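Local coordinates for protein laccase (Botrytis aclada, PDB 3SQR) that oxidises phenolic substrates such as hydroquinones and reduces molecular oxygen to water at copper centres, and probably takes part in lignin breakdown, at residues A[54-59]-A[102-107]; A[147-152]-A[565-570]; A[281-286]-A[317-322]; A[363-366]-A[370-373]; A[449-454]-A[538-543]. All coordinates share one frame; numbering follows the deposited sequence.

The five contacts sample the three cupredoxin domains of a multicopper oxidase and the chain that joins them. Contact 1 sets an N-terminal loop on the first domain. Contact 2 fixes the C-terminal helix to that same domain, closing a loop of the chain in which contacts 3, 4 and 5 are nested; its centre is about 51 Å from that of contact 3, on the opposite side of the molecule. Contacts 3 and 4, with centres about 19 Å apart, belong to the second domain and the linker that follows it. Contact 5 lies in the core of the third domain, where the M538 side chain is about 11 Å from a copper ion.

Contact 1. Residues A[54-59]-A[102-107]; sequences IDTNWY and ADWGDN
D106 OD2 is gripped by two groups, a backbone amide and an arginine, and helps fix the turn that carries W104 against T56 and W58. The amide is D103 N, 2.8 Å from D106 OD2 in a nearly straight bond (168°) that arrives from above the carboxylate plane. R68 supplies the second grip, its NE forming a salt bridge with D106 OD2 while its NH2 forms another with D103 OD2. Between the two aspartates runs a type II beta turn, closed by D106 N bonding to D103 O at 2.9 Å.

With CG anti to its backbone N (chi1 -177°), W104 extends from this turn and offers the benzo end of its indole to the loop 54-59. T56 CB comes to the ring edge, close to its plane, at 3.7 Å from W104 CH2, and T56 CG2 touches the same atom. The T56 hydroxyl is engaged elsewhere, with S53 N. W58 meets the indole through its CB alone, 3.7 Å from W104 CZ2, while its own ring leads away to touch V293 and P294 of the second domain. An Asx turn spans W58: N57 OD1 accepts from Y59 N at 2.9 Å. Y59 lays its ring by W58, with W58 NE1 over one Y59 face, and its hydroxyl bonds to D471 and R498.

The division of labour is plain: charged and backbone bonds, among them V66 N to D106 OD1, shape the turn of the first cupredoxin domain, whereas residues 54-59 meet W104 through carbon contacts alone, which set proximity without demanding exact bond directions.

Contact 2. Residues A[147-152]-A[565-570]; sequences IAPGDT and NAYTPT
P149 lies over a face of the Y567 ring in a CH-pi contact that joins a turn of the first cupredoxin domain to the C-terminal helix 551-567. P149 CD stands 3.7 Å from the centroid of the Y567 ring and 12° off its normal, almost above the centre. P149 CG is shifted along the same face and reaches Y567 CE1 at 3.6 Å. Next to this stack, A148 CB meets Y567 CB at 3.8 Å, so the tyrosine is held at the root of its side chain as well as across its ring. Its CG anti to the backbone N (chi1 170°) carries the ring out from the helix and across the proline, the two side chains crossing at about a right angle.

The second shell sets the proline's position. A148 to D151 form a type II beta turn with P149 and G150 at its two central positions; G150 has the positive phi that such a turn needs there. The turn is closed by D151 N donating to A148 O at 2.8 Å, and N114 of the neighbouring strand bonds to the backbone of G150 and D151. On the helix side, the W564 ring meets that of Y567. Two further ties run between the same parts of the fold: the C145-C561 disulfide, and a hydrogen bond from N563 ND2 to the carboxylate oxygen D151 OD2.

Contact 3. Residues A[281-286]-A[317-322]; sequences DNHTLT and ANAAAD
Two first torsions bring H283 and N282 to A319: H283 has CG beside the backbone N and opposite the carbonyl carbon (chi1 -69°), whereas N282 has CG turned away from its N (chi1 -158°). Both residues lie in a loop of the second cupredoxin domain that passes from strand 276-280 in one sheet of the beta sandwich to strand 285-290 in the other. The loop 317-322 makes the return passage, from strand 310-316 to strand 323-327, and the contact pairs these two crossings.

The methyl group of A319 sits against the outer part of the imidazole, 3.5 Å from H283 CE1 and 3.6 Å from H283 NE2, while A317 CA lies farther off at the ring edge. Rotation of the ring is set from both of its nitrogens. H283 ND1 donates to D281 O over 2.8 Å in a nearly straight bond (173°) that lies in the ring plane, and H283 NE2 is hydrogen-bonded to the Y349 hydroxyl. That same hydroxyl also bonds to A319 N, so Y349 joins the two loops by polar bonds where their direct contact is mainly through the A319 methyl group. The Y324 ring packs edge-to-face with the imidazole. D281 is itself anchored by a salt bridge to R327.

At the solvent-exposed end, N282 has a left-handed backbone conformation and extends its amide toward the other loop, N282 OD1 lying 3.6 Å from A319 CB. A water lies between N282 and A320: its separation from N282 OD1 is short enough to make that bond doubtful, and it accepts from A320 N at 3.1 Å.

Contact 4. Residues A[363-366]-A[370-373]; sequences TPRG and DEPV
R365 is helical in its backbone and G366 has a positive phi; with the CA atoms of R365 and E371 10.5 Å apart, these two residues meet only through their long side chains. They do so as a salt bridge within the linker between the second and third cupredoxin domains, close in sequence to C368, which forms a disulfide with C334.

One carboxylate oxygen does the work. E371 OE2 takes R365 NH2 at 2.8 Å on its syn lone pair, and a weak second bond comes from R365 NH1. The two planes are 76° apart and E371 OE1 stays 3.9 Å from R365 NH1, so the paired two-oxygen, two-nitrogen arrangement is not formed; a bend at chi3 (-77°) turns the arginine's end into this pose. Outside partners fix both ions: R365 NE forms a salt bridge with E277, NH2 bonds to T302, and the carboxylate receives L304 N at OE2 and meets the Y298 hydroxyl at OE1. Such a network would be expected to favour the ionised glutamate. P372, which touches a mannose of an attached glycan, adds an apolar neighbour at the guanidinium edge, its CD 3.9 Å from R365 NH1.

Contact 5. Residues A[449-454]-A[538-543]; sequences VVYVIE and MQFVES
F540 points its ring edge at the face of Y451, a T-shaped pair with planes 86° apart and centroids separated by 5.0 Å. The atom that makes the approach is F540 CZ, which stands off-centre above the tyrosine, 3.4 Å from Y451 CD1. M538 fills the angle between the two rings. Its CG occupies the crowded position between backbone N and carbonyl carbon (chi1 50°), and further bends at chi2 and chi3 fold the chain back toward F540, placing the M538 CE methyl over one face of that ring. The sulfur meets Y451 obliquely: M538 SD lies 4.8 Å from the ring centroid, 40° off the normal, a Met-aromatic contact. M538 CG reaches the phenol end, 3.3 Å from Y451 OH, but the hydroxyl has its hydrogen bond with E392.

L524 touches all three side chains. M538 and F540 stand on the sheet that also contains strand 520-526 with the copper ligand H525, and Y451 packs on it from the other sheet. The aromatic and sulfur groups packed between strands 448-455 and 537-542 form part of the hydrophobic core of a cupredoxin beta sandwich, here the third domain.

Contact 1. Residues A[54-59]-A[102-107]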
# COMPACT_ATOMS: atom_id res chain seq x y z
N ILE A 54 2.04 23.85 -1.88
CA ILE A 54 2.99 22.76 -2.05
C ILE A 54 4.19 22.94 -1.12
O ILE A 54 4.94 22.02 -0.88
CB ILE A 54 3.40 22.70 -3.55
CG1 ILE A 54 3.72 21.29 -3.95
CG2 ILE A 54 4.52 23.75 -3.87
CD1 ILE A 54 2.51 20.36 -3.88
N ASP A 55 4.39 24.19 -0.64
CA ASP A 55 5.52 24.47 0.23
C ASP A 55 5.17 24.37 1.72
O ASP A 55 6.07 24.47 2.62
CB ASP A 55 6.10 25.85 -0.12
CG ASP A 55 6.70 25.88 -1.50
OD1 ASP A 55 7.53 24.98 -1.83
OD2 ASP A 55 6.36 26.78 -2.23
N THR A 56 3.90 24.15 2.01
CA THR A 56 3.48 23.96 3.37
C THR A 56 4.05 22.68 3.96
O THR A 56 4.01 21.63 3.30
CB THR A 56 1.96 23.95 3.47
OG1 THR A 56 1.45 25.18 2.92
CG2 THR A 56 1.49 23.74 4.93
N ASN A 57 4.60 22.75 5.17
CA ASN A 57 5.07 21.55 5.82
C ASN A 57 3.89 20.83 6.45
O ASN A 57 3.47 21.13 7.54
CB ASN A 57 6.16 21.83 6.87
CG ASN A 57 6.75 20.54 7.44
OD1 ASN A 57 6.05 19.57 7.54
ND2 ASN A 57 8.01 20.55 7.86
N TRP A 58 3.33 19.85 5.71
CA TRP A 58 2.16 19.13 6.17
C TRP A 58 2.39 18.19 7.33
O TRP A 58 1.42 17.70 7.87
CB TRP A 58 1.48 18.40 5.01
CG TRP A 58 2.29 17.22 4.53
CD1 TRP A 58 2.16 15.94 4.95
CD2 TRP A 58 3.30 17.23 3.52
NE1 TRP A 58 3.06 15.14 4.29
CE2 TRP A 58 3.75 15.90 3.37
CE3 TRP A 58 3.87 18.22 2.71
CZ2 TRP A 58 4.76 15.54 2.49
CZ3 TRP A 58 4.88 17.86 1.83
CH2 TRP A 58 5.30 16.52 1.72
N TYR A 59 3.66 17.94 7.70
CA TYR A 59 3.94 17.22 8.91
C TYR A 59 3.65 18.09 10.12
O TYR A 59 3.50 17.53 11.21
CB TYR A 59 5.40 16.72 8.98
CG TYR A 59 5.76 15.82 7.81
CD1 TYR A 59 5.41 14.50 7.81
CD2 TYR A 59 6.38 16.36 6.68
CE1 TYR A 59 5.69 13.67 6.71
CE2 TYR A 59 6.67 15.59 5.60
CZ TYR A 59 6.32 14.24 5.61
OH TYR A 59 6.62 13.51 4.45
N ALA A 102 -11.41 13.07 0.04
CA ALA A 102 -11.47 14.11 1.00
C ALA A 102 -10.51 15.19 0.61
O ALA A 102 -9.84 15.09 -0.40
CB ALA A 102 -11.18 13.55 2.46
N ASP A 103 -10.52 16.30 1.34
CA ASP A 103 -9.56 17.36 1.18
C ASP A 103 -8.61 17.28 2.33
O ASP A 103 -8.97 16.88 3.44
CB ASP A 103 -10.22 18.77 1.24
CG ASP A 103 -11.11 19.03 0.06
OD1 ASP A 103 -10.82 18.55 -1.03
OD2 ASP A 103 -12.15 19.66 0.25
N TRP A 104 -7.40 17.74 2.06
CA TRP A 104 -6.38 17.92 3.04
C TRP A 104 -6.98 18.65 4.24
O TRP A 104 -7.54 19.74 4.11
CB TRP A 104 -5.30 18.75 2.37
CG TRP A 104 -4.13 19.00 3.14
CD1 TRP A 104 -3.69 18.32 4.23
CD2 TRP A 104 -3.15 19.98 2.85
NE1 TRP A 104 -2.49 18.88 4.71
CE2 TRP A 104 -2.15 19.91 3.86
CE3 TRP A 104 -3.06 20.98 1.86
CZ2 TRP A 104 -1.08 20.79 3.91
CZ3 TRP A 104 -1.96 21.85 1.90
CH2 TRP A 104 -0.98 21.74 2.90
N GLY A 105 -6.83 18.04 5.42
CA GLY A 105 -7.32 18.64 6.66
C GLY A 105 -8.68 18.14 7.12
O GLY A 105 -9.07 18.43 8.26
N ASP A 106 -9.43 17.43 6.25
CA ASP A 106 -10.73 16.95 6.60
C ASP A 106 -10.62 15.86 7.68
O ASP A 106 -9.59 15.19 7.79
CB ASP A 106 -11.43 16.34 5.39
CG ASP A 106 -11.93 17.38 4.42
OD1 ASP A 106 -11.93 18.62 4.70
OD2 ASP A 106 -12.38 16.92 3.35
N ASN A 107 -11.70 15.72 8.44
CA ASN A 107 -11.83 14.64 9.44
C ASN A 107 -12.70 13.63 8.81
O ASN A 107 -13.76 14.00 8.33
CB ASN A 107 -12.40 15.21 10.73
CG ASN A 107 -11.42 16.16 11.39
OD1 ASN A 107 -10.30 15.81 11.65
ND2 ASN A 107 -11.85 17.40 11.65

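Contact 2. Residues A[147-152]-A[565-570]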
# COMPACT_ATOMS: atom_id res chain seq x y z
N ILE A 147 -12.39 -6.75 13.92
CA ILE A 147 -13.83 -6.50 13.94
C ILE A 147 -14.54 -7.84 13.69
O ILE A 147 -14.37 -8.50 12.63
CB ILE A 147 -14.29 -5.53 12.83
CG1 ILE A 147 -13.47 -4.24 12.89
CG2 ILE A 147 -15.82 -5.23 12.98
CD1 ILE A 147 -13.61 -3.30 11.60
N ALA A 148 -15.30 -8.31 14.67
CA ALA A 148 -15.94 -9.57 14.50
C ALA A 148 -17.07 -9.49 13.45
O ALA A 148 -17.63 -8.43 13.28
CB ALA A 148 -16.54 -10.04 15.88
N PRO A 149 -17.41 -10.60 12.81
CA PRO A 149 -18.59 -10.70 11.98
C PRO A 149 -19.80 -10.08 12.65
O PRO A 149 -20.12 -10.36 13.85
CB PRO A 149 -18.73 -12.20 11.73
CG PRO A 149 -17.35 -12.65 11.62
CD PRO A 149 -16.67 -11.87 12.76
N GLY A 150 -20.42 -9.17 11.91
CA GLY A 150 -21.61 -8.44 12.37
C GLY A 150 -21.32 -7.23 13.23
O GLY A 150 -22.23 -6.47 13.49
N ASP A 151 -20.06 -7.01 13.68
CA ASP A 151 -19.76 -5.86 14.43
C ASP A 151 -19.38 -4.69 13.47
O ASP A 151 -19.07 -4.91 12.29
CB ASP A 151 -18.63 -6.16 15.39
CG ASP A 151 -18.51 -5.16 16.49
OD1 ASP A 151 -19.45 -4.36 16.69
OD2 ASP A 151 -17.46 -5.16 17.19
N THR A 152 -19.38 -3.51 14.04
CA THR A 152 -19.00 -2.26 13.42
C THR A 152 -17.92 -1.56 14.23
O THR A 152 -18.00 -1.49 15.47
CB THR A 152 -20.21 -1.34 13.19
OG1 THR A 152 -21.15 -2.04 12.36
CG2 THR A 152 -19.76 0.03 12.54
N ASN A 565 -13.67 -11.44 21.10
CA ASN A 565 -13.53 -12.54 22.05
C ASN A 565 -14.82 -13.38 22.15
O ASN A 565 -14.73 -14.57 22.46
CB ASN A 565 -13.12 -11.98 23.41
CG ASN A 565 -11.67 -11.54 23.44
OD1 ASN A 565 -10.82 -12.09 22.73
ND2 ASN A 565 -11.38 -10.53 24.25
N ALA A 566 -15.98 -12.73 21.95
CA ALA A 566 -17.30 -13.43 21.84
C ALA A 566 -17.38 -14.27 20.59
O ALA A 566 -18.10 -15.28 20.52
CB ALA A 566 -18.47 -12.44 21.92
N TYR A 567 -16.60 -13.90 19.57
CA TYR A 567 -16.64 -14.61 18.29
C TYR A 567 -15.72 -15.80 18.23
O TYR A 567 -16.04 -16.79 17.61
CB TYR A 567 -16.23 -13.66 17.14
CG TYR A 567 -16.02 -14.35 15.84
CD1 TYR A 567 -17.11 -14.76 15.05
CD2 TYR A 567 -14.74 -14.55 15.32
CE1 TYR A 567 -16.89 -15.38 13.88
CE2 TYR A 567 -14.54 -15.18 14.13
CZ TYR A 567 -15.59 -15.58 13.40
OH TYR A 567 -15.31 -16.20 12.20
N THR A 568 -14.52 -15.66 18.79
CA THR A 568 -13.50 -16.64 18.57
C THR A 568 -13.83 -18.07 19.09
O THR A 568 -13.46 -19.03 18.42
CB THR A 568 -12.15 -16.25 19.13
OG1 THR A 568 -12.22 -16.03 20.54
CG2 THR A 568 -11.65 -14.94 18.40
N PRO A 569 -14.55 -18.18 20.22
CA PRO A 569 -14.74 -19.56 20.74
C PRO A 569 -15.35 -20.49 19.71
O PRO A 569 -15.06 -21.69 19.73
CB PRO A 569 -15.70 -19.34 21.91
CG PRO A 569 -15.31 -18.03 22.45
CD PRO A 569 -15.25 -17.23 21.10
N THR A 570 -16.18 -19.96 18.82
CA THR A 570 -16.90 -20.81 17.87
C THR A 570 -16.69 -20.44 16.40
O THR A 570 -17.46 -20.81 15.52
CB THR A 570 -18.39 -20.79 18.20
OG1 THR A 570 -18.88 -19.47 18.06
CG2 THR A 570 -18.59 -21.24 19.69

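Contact 3. Residues A[281-286]-A[317-322]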
# COMPACT_ATOMS: atom_id res chain seq x y z
N ASP A 281 2.39 3.59 -24.11
CA ASP A 281 3.16 3.70 -25.35
C ASP A 281 3.07 5.10 -25.92
O ASP A 281 2.00 5.70 -26.01
CB ASP A 281 2.64 2.73 -26.40
CG ASP A 281 2.87 1.30 -26.05
OD1 ASP A 281 3.50 0.97 -25.00
OD2 ASP A 281 2.39 0.47 -26.86
N ASN A 282 4.23 5.59 -26.34
CA ASN A 282 4.39 6.87 -27.00
C ASN A 282 3.99 8.06 -26.14
O ASN A 282 3.82 9.14 -26.65
CB ASN A 282 3.66 6.87 -28.33
CG ASN A 282 4.20 7.91 -29.28
OD1 ASN A 282 3.43 8.66 -29.84
ND2 ASN A 282 5.55 7.95 -29.44
N HIS A 283 3.89 7.85 -24.82
CA HIS A 283 3.62 8.95 -23.90
C HIS A 283 4.69 8.98 -22.81
O HIS A 283 5.35 7.99 -22.52
CB HIS A 283 2.19 8.82 -23.32
CG HIS A 283 1.09 9.06 -24.31
ND1 HIS A 283 0.76 8.16 -25.30
CD2 HIS A 283 0.23 10.09 -24.44
CE1 HIS A 283 -0.27 8.65 -25.99
NE2 HIS A 283 -0.61 9.81 -25.47
N THR A 284 4.92 10.18 -22.33
CA THR A 284 5.86 10.46 -21.29
C THR A 284 5.06 10.67 -20.01
O THR A 284 3.98 11.28 -19.96
CB THR A 284 6.66 11.73 -21.61
OG1 THR A 284 7.41 11.48 -22.82
CG2 THR A 284 7.63 12.03 -20.52
N LEU A 285 5.59 10.09 -18.98
CA LEU A 285 5.03 10.29 -17.66
C LEU A 285 5.83 11.36 -16.95
O LEU A 285 7.03 11.21 -16.82
CB LEU A 285 5.09 8.99 -16.88
CG LEU A 285 4.59 7.70 -17.53
CD1 LEU A 285 4.83 6.53 -16.54
CD2 LEU A 285 3.11 7.72 -17.93
N THR A 286 5.18 12.38 -16.44
CA THR A 286 5.81 13.33 -15.54
C THR A 286 5.41 12.95 -14.10
O THR A 286 4.27 13.11 -13.71
CB THR A 286 5.41 14.72 -15.81
OG1 THR A 286 5.88 15.07 -17.13
CG2 THR A 286 6.08 15.66 -14.83
N ALA A 317 -1.61 14.55 -23.38
CA ALA A 317 -2.19 13.82 -24.47
C ALA A 317 -1.71 14.57 -25.76
O ALA A 317 -2.51 15.17 -26.44
CB ALA A 317 -3.69 13.83 -24.37
N ASN A 318 -0.43 14.47 -26.02
CA ASN A 318 0.21 15.18 -27.15
C ASN A 318 0.67 14.22 -28.26
O ASN A 318 1.58 14.55 -29.03
CB ASN A 318 1.43 15.99 -26.65
CG ASN A 318 2.50 15.15 -25.95
OD1 ASN A 318 2.38 13.92 -25.77
ND2 ASN A 318 3.57 15.82 -25.53
N ALA A 319 0.13 13.01 -28.29
CA ALA A 319 0.46 12.05 -29.35
C ALA A 319 -0.53 12.17 -30.51
O ALA A 319 -1.63 12.78 -30.42
CB ALA A 319 0.52 10.58 -28.83
N ALA A 320 -0.11 11.56 -31.63
CA ALA A 320 -1.02 11.34 -32.74
C ALA A 320 -2.22 10.64 -32.14
O ALA A 320 -2.02 9.71 -31.31
CB ALA A 320 -0.35 10.44 -33.79
N ALA A 321 -3.42 11.10 -32.50
CA ALA A 321 -4.64 10.49 -32.03
C ALA A 321 -4.74 9.05 -32.53
O ALA A 321 -4.79 8.77 -33.72
CB ALA A 321 -5.88 11.28 -32.43
N ASP A 322 -4.77 8.13 -31.59
CA ASP A 322 -4.75 6.73 -31.90
C ASP A 322 -5.00 6.01 -30.56
O ASP A 322 -5.06 6.67 -29.50
CB ASP A 322 -3.38 6.31 -32.43
CG ASP A 322 -3.45 5.08 -33.39
OD1 ASP A 322 -4.47 4.35 -33.42
OD2 ASP A 322 -2.45 4.87 -34.09
O HOH W 1 2.60 10.15 -31.72

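Contact 4. Residues A[363-366]-A[370-373]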
# COMPACT_ATOMS: atom_id res chain seq x y z
N THR A 363 11.03 -0.43 -24.37
CA THR A 363 11.66 -1.57 -23.78
C THR A 363 11.74 -1.29 -22.26
O THR A 363 12.36 -0.31 -21.86
CB THR A 363 13.09 -1.77 -24.29
OG1 THR A 363 13.06 -2.03 -25.71
CG2 THR A 363 13.81 -2.90 -23.52
N PRO A 364 11.12 -2.15 -21.47
CA PRO A 364 11.19 -1.93 -20.01
C PRO A 364 12.55 -2.24 -19.41
O PRO A 364 13.33 -3.04 -19.94
CB PRO A 364 10.14 -2.87 -19.44
CG PRO A 364 9.55 -3.63 -20.58
CD PRO A 364 10.30 -3.31 -21.84
N ARG A 365 12.87 -1.57 -18.31
CA ARG A 365 14.05 -1.94 -17.56
C ARG A 365 14.00 -3.40 -17.14
O ARG A 365 15.01 -4.08 -17.17
CB ARG A 365 14.22 -1.01 -16.36
CG ARG A 365 14.71 0.33 -16.73
CD ARG A 365 14.50 1.34 -15.61
NE ARG A 365 13.10 1.74 -15.57
CZ ARG A 365 12.65 2.71 -14.78
NH1 ARG A 365 13.49 3.30 -13.94
NH2 ARG A 365 11.40 3.08 -14.84
N GLY A 366 12.80 -3.90 -16.76
CA GLY A 366 12.54 -5.29 -16.50
C GLY A 366 13.07 -5.77 -15.17
O GLY A 366 13.18 -6.97 -14.92
N ASP A 370 12.84 -0.27 -7.28
CA ASP A 370 12.04 0.92 -7.23
C ASP A 370 12.60 1.90 -8.26
O ASP A 370 13.70 1.67 -8.86
CB ASP A 370 12.08 1.61 -5.86
CG ASP A 370 11.35 0.83 -4.76
OD1 ASP A 370 10.59 -0.12 -5.05
OD2 ASP A 370 11.46 1.26 -3.58
N GLU A 371 11.90 3.02 -8.43
CA GLU A 371 12.47 4.15 -9.18
C GLU A 371 13.79 4.55 -8.56
O GLU A 371 14.01 4.40 -7.36
CB GLU A 371 11.50 5.33 -9.28
CG GLU A 371 10.39 5.13 -10.26
CD GLU A 371 10.89 5.09 -11.66
OE1 GLU A 371 11.42 6.11 -12.10
OE2 GLU A 371 10.76 4.04 -12.33
N PRO A 372 14.69 5.05 -9.40
CA PRO A 372 16.01 5.29 -8.80
C PRO A 372 15.95 6.37 -7.71
O PRO A 372 15.28 7.37 -7.89
CB PRO A 372 16.85 5.77 -9.99
CG PRO A 372 16.11 5.47 -11.21
CD PRO A 372 14.65 5.35 -10.84
N VAL A 373 16.71 6.21 -6.63
CA VAL A 373 16.69 7.22 -5.57
C VAL A 373 16.96 8.61 -6.07
O VAL A 373 16.31 9.58 -5.62
CB VAL A 373 17.60 6.87 -4.38
CG1 VAL A 373 17.02 5.65 -3.62
CG2 VAL A 373 19.04 6.60 -4.84

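Contact 5. Residues A[449-454]-A[538-543]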
# COMPACT_ATOMS: atom_id res chain seq x y z
N VAL A 449 15.44 7.95 14.18
CA VAL A 449 15.91 6.59 14.07
C VAL A 449 16.24 6.29 12.62
O VAL A 449 15.51 6.74 11.74
CB VAL A 449 14.91 5.56 14.62
CG1 VAL A 449 13.53 5.68 13.98
CG2 VAL A 449 15.46 4.16 14.39
N VAL A 450 17.39 5.65 12.38
CA VAL A 450 17.68 5.00 11.08
C VAL A 450 17.51 3.51 11.32
O VAL A 450 18.11 2.89 12.23
CB VAL A 450 19.03 5.30 10.51
CG1 VAL A 450 19.33 4.35 9.29
CG2 VAL A 450 19.13 6.73 10.09
N TYR A 451 16.59 2.93 10.56
CA TYR A 451 16.29 1.54 10.66
C TYR A 451 16.85 0.91 9.41
O TYR A 451 16.53 1.31 8.27
CB TYR A 451 14.78 1.31 10.73
CG TYR A 451 14.39 -0.13 10.75
CD1 TYR A 451 14.58 -0.91 11.88
CD2 TYR A 451 13.78 -0.72 9.64
CE1 TYR A 451 14.19 -2.22 11.90
CE2 TYR A 451 13.41 -2.04 9.67
CZ TYR A 451 13.61 -2.79 10.80
OH TYR A 451 13.23 -4.11 10.81
N VAL A 452 17.77 -0.03 9.61
CA VAL A 452 18.41 -0.72 8.49
C VAL A 452 17.86 -2.13 8.49
O VAL A 452 17.98 -2.84 9.45
CB VAL A 452 19.99 -0.78 8.62
CG1 VAL A 452 20.56 -1.60 7.43
CG2 VAL A 452 20.62 0.61 8.54
N ILE A 453 17.29 -2.54 7.38
CA ILE A 453 16.81 -3.88 7.27
C ILE A 453 17.61 -4.51 6.13
O ILE A 453 17.76 -3.96 5.04
CB ILE A 453 15.28 -3.95 7.02
CG1 ILE A 453 14.85 -5.42 6.99
CG2 ILE A 453 14.87 -3.12 5.80
CD1 ILE A 453 13.35 -5.64 7.09
N GLU A 454 18.20 -5.64 6.47
CA GLU A 454 19.11 -6.37 5.60
C GLU A 454 18.48 -7.62 5.10
O GLU A 454 17.84 -8.37 5.84
CB GLU A 454 20.34 -6.79 6.39
CG GLU A 454 21.13 -5.67 6.96
CD GLU A 454 22.37 -6.22 7.62
OE1 GLU A 454 23.08 -7.00 6.95
OE2 GLU A 454 22.58 -5.89 8.81
N MET A 538 7.97 -6.52 11.57
CA MET A 538 8.26 -6.19 12.92
C MET A 538 7.42 -4.96 13.28
O MET A 538 6.55 -4.55 12.52
CB MET A 538 9.74 -5.99 13.12
CG MET A 538 10.35 -5.04 12.12
SD MET A 538 9.93 -3.42 12.46
CE MET A 538 10.84 -3.18 14.04
N GLN A 539 7.58 -4.45 14.47
CA GLN A 539 6.85 -3.27 14.85
C GLN A 539 7.64 -2.43 15.81
O GLN A 539 8.42 -2.94 16.59
CB GLN A 539 5.46 -3.62 15.40
CG GLN A 539 5.47 -4.35 16.74
CD GLN A 539 4.10 -4.85 17.13
OE1 GLN A 539 3.19 -4.08 17.42
NE2 GLN A 539 3.96 -6.16 17.15
N PHE A 540 7.43 -1.12 15.71
CA PHE A 540 8.06 -0.16 16.58
C PHE A 540 7.07 0.26 17.63
O PHE A 540 5.97 0.69 17.31
CB PHE A 540 8.54 1.06 15.79
CG PHE A 540 9.53 0.72 14.75
CD1 PHE A 540 10.87 0.57 15.06
CD2 PHE A 540 9.14 0.53 13.42
CE1 PHE A 540 11.78 0.25 14.14
CE2 PHE A 540 10.09 0.21 12.41
CZ PHE A 540 11.39 0.06 12.76
N VAL A 541 7.45 0.09 18.90
CA VAL A 541 6.64 0.63 19.97
C VAL A 541 7.40 1.87 20.30
O VAL A 541 8.53 1.85 20.85
CB VAL A 541 6.43 -0.33 21.14
CG1 VAL A 541 5.82 0.45 22.37
CG2 VAL A 541 5.53 -1.56 20.69
N GLU A 542 6.84 2.96 19.81
CA GLU A 542 7.42 4.26 19.84
C GLU A 542 6.86 5.13 20.98
O GLU A 542 5.67 5.44 21.04
CB GLU A 542 7.11 4.99 18.49
CG GLU A 542 7.69 6.39 18.39
CD GLU A 542 7.43 7.00 17.05
OE1 GLU A 542 7.06 6.22 16.15
OE2 GLU A 542 7.44 8.21 16.95
N SER A 543 7.76 5.56 21.85
CA SER A 543 7.37 6.53 22.90
C SER A 543 6.13 6.07 23.63
O SER A 543 5.14 6.80 23.79
CB SER A 543 7.20 7.90 22.28
OG SER A 543 8.40 8.26 21.66